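Local coordinates for trehalose synthase regulatory protein (Candida albicans, PDB 5HUS) that probably serves as a regulatory subunit of the trehalose-synthesising complex and carries a C-terminal domain of the trehalose-phosphatase family in the HAD clan, at residues A[97-101]-A[145-149]. Residue numbers count along the deposited sequence, not the author numbering.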
loop_
_atom_site.group_PDB
_atom_site.type_symbol
_atom_site.label_atom_id
_atom_site.label_comp_id
_atom_site.label_asym_id
_atom_site.label_seq_id
_atom_site.Cartn_x
_atom_site.Cartn_y
_atom_site.Cartn_z
ATOM N N GLU A 97 -3.487 6.651 -0.686
ATOM C CA GLU A 97 -3.678 6.620 0.768
ATOM C C GLU A 97 -3.809 5.194 1.279
ATOM O O GLU A 97 -4.718 4.856 2.047
ATOM C CB GLU A 97 -4.892 7.465 1.178
ATOM C CG GLU A 97 -4.722 8.941 0.811
ATOM C CD GLU A 97 -5.651 9.867 1.573
ATOM O OE1 GLU A 97 -5.885 9.637 2.785
ATOM O OE2 GLU A 97 -6.136 10.838 0.959
ATOM N N ASN A 98 -2.884 4.363 0.814
ATOM C CA ASN A 98 -2.718 2.992 1.271
ATOM C C ASN A 98 -3.932 2.111 1.024
ATOM O O ASN A 98 -4.083 1.082 1.663
ATOM C CB ASN A 98 -2.355 2.977 2.759
ATOM C CG ASN A 98 -1.688 1.691 3.180
ATOM O OD1 ASN A 98 -1.917 1.191 4.284
ATOM N ND2 ASN A 98 -0.872 1.131 2.293
ATOM N N GLY A 99 -4.789 2.502 0.088
ATOM C CA GLY A 99 -5.920 1.660 -0.248
ATOM C C GLY A 99 -7.278 2.335 -0.245
ATOM O O GLY A 99 -8.245 1.769 -0.759
ATOM N N ASN A 100 -7.365 3.534 0.323
ATOM C CA ASN A 100 -8.657 4.221 0.417
ATOM C C ASN A 100 -9.233 4.599 -0.946
ATOM O O ASN A 100 -10.444 4.734 -1.100
ATOM C CB ASN A 100 -8.530 5.473 1.291
ATOM C CG ASN A 100 -8.421 5.132 2.754
ATOM O OD1 ASN A 100 -9.424 4.832 3.412
ATOM N ND2 ASN A 100 -7.196 5.156 3.277
ATOM N N PHE A 101 -8.360 4.767 -1.932
ATOM C CA PHE A 101 -8.779 5.156 -3.280
ATOM C C PHE A 101 -8.021 4.372 -4.334
ATOM O O PHE A 101 -6.831 4.142 -4.194
ATOM C CB PHE A 101 -8.565 6.656 -3.500
ATOM C CG PHE A 101 -9.154 7.511 -2.415
ATOM C CD1 PHE A 101 -10.510 7.808 -2.404
ATOM C CD2 PHE A 101 -8.352 8.008 -1.397
ATOM C CE1 PHE A 101 -11.057 8.590 -1.392
ATOM C CE2 PHE A 101 -8.890 8.787 -0.383
ATOM C CZ PHE A 101 -10.246 9.081 -0.383
ATOM N N LEU A 145 -4.678 14.051 5.294
ATOM C CA LEU A 145 -5.049 13.780 3.911
ATOM C C LEU A 145 -6.575 13.602 3.862
ATOM O O LEU A 145 -7.277 14.104 4.742
ATOM C CB LEU A 145 -4.286 12.563 3.381
ATOM C CG LEU A 145 -2.755 12.720 3.437
ATOM C CD1 LEU A 145 -2.020 11.555 2.778
ATOM C CD2 LEU A 145 -2.311 14.050 2.813
ATOM N N ASP A 146 -7.103 12.909 2.857
ATOM C CA ASP A 146 -8.557 12.816 2.732
ATOM C C ASP A 146 -9.149 11.694 3.582
ATOM O O ASP A 146 -10.296 11.788 4.030
ATOM C CB ASP A 146 -8.964 12.633 1.268
ATOM C CG ASP A 146 -8.583 13.825 0.407
ATOM O OD1 ASP A 146 -8.489 14.942 0.951
ATOM O OD2 ASP A 146 -8.364 13.641 -0.806
ATOM N N ALA A 147 -8.364 10.642 3.819
ATOM C CA ALA A 147 -8.851 9.471 4.549
ATOM C C ALA A 147 -7.809 8.908 5.510
ATOM O O ALA A 147 -7.982 7.819 6.059
ATOM C CB ALA A 147 -9.299 8.386 3.568
ATOM N N THR A 148 -6.722 9.646 5.706
ATOM C CA THR A 148 -5.695 9.243 6.655
ATOM C C THR A 148 -5.169 10.472 7.368
ATOM O O THR A 148 -5.248 11.584 6.845
ATOM C CB THR A 148 -4.524 8.483 5.967
ATOM O OG1 THR A 148 -4.118 9.183 4.793
ATOM C CG2 THR A 148 -4.947 7.094 5.556
ATOM N N VAL A 149 -4.672 10.276 8.581
ATOM C CA VAL A 149 -4.059 11.361 9.337
ATOM C C VAL A 149 -2.723 10.860 9.859
ATOM O O VAL A 149 -2.623 9.729 10.344
ATOM C CB VAL A 149 -4.948 11.841 10.507
ATOM C CG1 VAL A 149 -4.296 13.019 11.228
ATOM C CG2 VAL A 149 -6.350 12.224 10.011
HETATM O O HOH W 1 -6.746 11.383 -1.578
HETATM O O HOH W 2 -8.382 5.100 5.995
#
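A single buried carboxylate, that of Glu-97, plugs into the turn between two strands and takes three hydrogen bonds. Glu-97 OE1 accepts from Ala-147 N (2.9 Å) and Thr-148 OG1 (2.7 Å), a side-chain donor beside the amides, while Glu-97 OE2 accepts from Asp-146 N (3.0 Å). Glutamate is long enough to cross the gap. Its OE2 lies 4.0 Å from Asp-146 OD2, a like-charge approach probably offset by a water between them and Arg-79's salt bridge to Asp-146. The small methyl of Ala-147 lets the loops close up, its CB 3.5 Å from Asn-100 CG and 4.0 Å from Phe-101 CE2. Asn-100 braces its own turn, ND2 donating to Glu-97 O (2.8 Å). At Gly-99 phi is 129°, where a CB would clash with the Asn-98 carbonyl O. The contact joins the turn between strands 93-96 and 101-103 of the HAD-type core sheet to the 141-144/149-152 hairpin of the antiparallel sheet, consistent with the cap, with helix 116-136 packing on Ala-147 and Val-149.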